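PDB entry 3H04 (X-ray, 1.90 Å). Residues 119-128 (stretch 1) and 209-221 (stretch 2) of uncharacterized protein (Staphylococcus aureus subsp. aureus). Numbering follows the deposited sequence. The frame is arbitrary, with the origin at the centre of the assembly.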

# COMPACT_ATOMS: atom_id res chain seq x y z
N ILE A 119 9.46 -13.12 2.68
CA ILE A 119 10.14 -12.05 1.93
C ILE A 119 11.28 -11.46 2.74
O ILE A 119 11.40 -11.74 3.92
N ASP A 120 12.08 -10.60 2.12
CA ASP A 120 13.32 -10.11 2.77
C ASP A 120 13.23 -8.77 3.49
O ASP A 120 14.12 -8.38 4.25
N GLY A 121 12.13 -8.07 3.26
CA GLY A 121 11.91 -6.79 3.92
C GLY A 121 10.67 -6.09 3.43
O GLY A 121 10.12 -6.44 2.39
N VAL A 122 10.25 -5.06 4.18
CA VAL A 122 9.07 -4.28 3.85
C VAL A 122 9.38 -2.81 3.99
O VAL A 122 10.04 -2.40 4.98
N ILE A 123 8.93 -2.03 3.00
CA ILE A 123 9.01 -0.58 3.03
C ILE A 123 7.59 -0.07 3.20
O ILE A 123 6.75 -0.33 2.36
N ASP A 124 7.34 0.62 4.32
CA ASP A 124 6.00 1.04 4.78
C ASP A 124 5.98 2.54 4.83
O ASP A 124 6.54 3.14 5.77
N PHE A 125 5.39 3.15 3.80
CA PHE A 125 5.20 4.60 3.79
C PHE A 125 3.77 4.88 4.29
O PHE A 125 2.80 4.51 3.62
N TYR A 126 3.67 5.47 5.48
CA TYR A 126 2.42 5.93 6.07
C TYR A 126 1.22 4.98 5.98
O TYR A 126 0.09 5.40 5.67
N GLY A 127 1.50 3.71 6.27
CA GLY A 127 0.50 2.66 6.32
C GLY A 127 0.21 2.22 7.77
O GLY A 127 0.40 2.97 8.75
N TYR A 128 -0.28 1.01 7.85
CA TYR A 128 -0.84 0.46 9.06
C TYR A 128 -0.87 -1.04 8.93
O TYR A 128 -0.86 -1.55 7.83
N LEU A 209 8.18 -10.54 11.67
CA LEU A 209 8.31 -9.89 10.36
C LEU A 209 9.77 -9.64 9.99
O LEU A 209 10.60 -9.46 10.89
N PRO A 210 10.09 -9.64 8.67
CA PRO A 210 11.43 -9.24 8.23
C PRO A 210 11.62 -7.73 8.49
O PRO A 210 10.72 -7.07 8.97
N PRO A 211 12.80 -7.17 8.20
CA PRO A 211 12.95 -5.77 8.57
C PRO A 211 11.99 -4.82 7.90
O PRO A 211 11.69 -4.96 6.70
N VAL A 212 11.57 -3.80 8.64
CA VAL A 212 10.60 -2.83 8.16
C VAL A 212 11.14 -1.43 8.14
O VAL A 212 11.61 -0.91 9.19
N PHE A 213 11.12 -0.80 6.97
CA PHE A 213 11.47 0.66 6.87
C PHE A 213 10.18 1.45 6.98
O PHE A 213 9.24 1.18 6.24
N ILE A 214 10.09 2.41 7.90
CA ILE A 214 8.85 3.17 8.11
C ILE A 214 9.15 4.63 7.86
O ILE A 214 10.14 5.14 8.39
N ALA A 215 8.29 5.31 7.05
CA ALA A 215 8.34 6.80 6.92
C ALA A 215 6.91 7.26 7.18
O ALA A 215 5.96 6.73 6.54
N HIS A 216 6.73 8.18 8.11
CA HIS A 216 5.42 8.60 8.52
C HIS A 216 5.46 10.00 9.13
O HIS A 216 6.32 10.26 9.87
N CYS A 217 4.58 10.90 8.74
CA CYS A 217 4.52 12.24 9.31
C CYS A 217 3.88 12.22 10.67
O CYS A 217 2.80 11.60 10.85
N ASN A 218 4.47 12.92 11.64
CA ASN A 218 3.82 12.94 12.94
C ASN A 218 2.42 13.54 12.94
O ASN A 218 1.63 13.14 13.76
N GLY A 219 2.14 14.47 12.03
CA GLY A 219 0.85 15.17 11.99
C GLY A 219 -0.05 14.60 10.89
O GLY A 219 -0.96 15.29 10.41
N ASP A 220 0.16 13.34 10.52
CA ASP A 220 -0.67 12.70 9.47
C ASP A 220 -2.12 12.66 9.92
O ASP A 220 -2.42 12.13 10.98
N TYR A 221 -2.96 13.30 9.12
CA TYR A 221 -4.41 13.43 9.37
C TYR A 221 -5.24 12.24 8.83
O TYR A 221 -6.42 12.12 9.15

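The strand ending at Phe125 runs parallel to strand 212-217, and their backbone ladder sets the side chains in pairs on alternating faces of the sheet. Tyr126, Val122 and Phe213 have the largest areas covered by the partner stretch.

On one face, Phe213 (chi1 t, chi2 101°) lies beside Ile123, whose CG2 is 4.1 Å from Phe213 CD2, and meets the ring of Phe125, with Phe125 CE1 4.0 Å from Phe213 CE2. Phe125 (chi1 m) extends across to Ala215, whose CB sits 3.8 Å from Phe125 CD1, in an off-centre CH-pi contact with the ring.

The other face carries Val122, Asp124, Val212 and Ile214. Val122 (t) packs loosely, its CB 4.4 Å from Val212 CG1 and its CG2 4.5 Å from Pro210 CG. Asp124 (t) places its CB 4.1 Å from Val212 CG1, while Asp124 OD1 turns back within its own stretch to accept a hydrogen bond from Gly127 N (2.9 Å).

Past the strand, Tyr126 adopts chi1 p with a left-handed backbone. Tyr126 N donates a hydrogen bond to Ala215 O (2.8 Å), and Tyr126 CA lies over one face of the His216 ring, 3.8 Å from His216 ND1. Tyr126 CB also approaches Asp220 OD2 (3.7 Å), while the phenol leads away and its OH is hydrogen-bonded elsewhere in the structure.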

# COMPACT_ATOMS: atom_id res chain seq x y z
CB ILE A 119 9.15 -10.94 1.47
CG1 ILE A 119 8.70 -10.06 2.62
CG2 ILE A 119 7.93 -11.58 0.71
CD1 ILE A 119 7.71 -9.00 2.21
CB ASP A 120 14.42 -10.10 1.73
CG ASP A 120 14.60 -11.46 1.13
OD1 ASP A 120 15.22 -12.27 1.81
OD2 ASP A 120 14.05 -11.77 0.06
CB VAL A 122 7.87 -4.55 4.84
CG1 VAL A 122 6.66 -3.61 4.48
CG2 VAL A 122 7.45 -6.02 4.77
CB ILE A 123 9.62 -0.00 1.77
CG1 ILE A 123 10.92 -0.76 1.43
CG2 ILE A 123 9.78 1.54 1.92
CD1 ILE A 123 11.21 -0.80 -0.04
CB ASP A 124 5.74 0.44 6.17
CG ASP A 124 4.54 1.05 6.91
OD1 ASP A 124 3.70 1.78 6.34
OD2 ASP A 124 4.49 0.78 8.16
CB PHE A 125 5.39 5.19 2.40
CG PHE A 125 6.82 5.49 2.02
CD1 PHE A 125 7.93 4.91 2.66
CD2 PHE A 125 7.05 6.38 0.98
CE1 PHE A 125 9.25 5.19 2.23
CE2 PHE A 125 8.31 6.67 0.57
CZ PHE A 125 9.43 6.09 1.19
CB TYR A 126 2.04 7.33 5.61
CG TYR A 126 2.29 7.65 4.15
CD1 TYR A 126 1.36 7.30 3.17
CD2 TYR A 126 3.49 8.22 3.74
CE1 TYR A 126 1.58 7.56 1.78
CE2 TYR A 126 3.71 8.51 2.37
CZ TYR A 126 2.75 8.19 1.41
OH TYR A 126 2.98 8.42 0.08
CB TYR A 128 -2.27 0.98 9.26
CG TYR A 128 -3.16 1.00 8.04
CD1 TYR A 128 -4.02 -0.06 7.77
CD2 TYR A 128 -3.12 2.06 7.12
CE1 TYR A 128 -4.85 -0.05 6.64
CE2 TYR A 128 -3.98 2.09 5.98
CZ TYR A 128 -4.84 1.03 5.78
OH TYR A 128 -5.64 1.00 4.69
CB LEU A 209 7.51 -8.60 10.29
CG LEU A 209 5.99 -8.66 10.21
CD1 LEU A 209 5.48 -7.27 10.07
CD2 LEU A 209 5.54 -9.57 9.03
CB PRO A 210 11.42 -9.56 6.72
CG PRO A 210 10.01 -9.37 6.34
CD PRO A 210 9.22 -9.90 7.52
CB PRO A 211 14.39 -5.45 8.13
CG PRO A 211 15.11 -6.73 8.14
CD PRO A 211 14.07 -7.74 7.72
CB VAL A 212 9.33 -2.80 8.98
CG1 VAL A 212 8.32 -1.89 8.27
CG2 VAL A 212 8.74 -4.28 9.19
CB PHE A 213 12.18 0.93 5.56
CG PHE A 213 12.66 2.36 5.38
CD1 PHE A 213 13.97 2.67 5.58
CD2 PHE A 213 11.75 3.38 5.01
CE1 PHE A 213 14.44 3.99 5.42
CE2 PHE A 213 12.20 4.69 4.85
CZ PHE A 213 13.55 4.99 5.07
CB ILE A 214 8.29 2.99 9.51
CG1 ILE A 214 8.08 1.46 9.78
CG2 ILE A 214 7.01 3.88 9.70
CD1 ILE A 214 7.83 1.04 11.25
CB ALA A 215 8.83 7.25 5.53
CB HIS A 216 4.88 7.58 9.50
CG HIS A 216 3.39 7.54 9.59
ND1 HIS A 216 2.70 6.39 9.84
CD2 HIS A 216 2.47 8.51 9.48
CE1 HIS A 216 1.42 6.65 9.87
NE2 HIS A 216 1.25 7.93 9.66
CB CYS A 217 3.69 13.15 8.43
SG CYS A 217 4.50 13.44 6.83
CB ASN A 218 4.66 13.62 14.04
CG ASN A 218 5.35 14.83 13.58
OD1 ASN A 218 4.85 15.57 12.70
ND2 ASN A 218 6.51 15.10 14.16
CB ASP A 220 -0.19 11.29 9.24
CG ASP A 220 -0.77 10.66 7.99
OD1 ASP A 220 -1.92 10.95 7.61
OD2 ASP A 220 -0.04 9.84 7.41
CB TYR A 221 -4.94 14.72 8.69
CG TYR A 221 -4.54 14.81 7.21
CD1 TYR A 221 -5.23 14.07 6.23
CD2 TYR A 221 -3.46 15.58 6.80
CE1 TYR A 221 -4.86 14.11 4.94
CE2 TYR A 221 -3.07 15.62 5.48
CZ TYR A 221 -3.78 14.89 4.55
OH TYR A 221 -3.40 14.91 3.24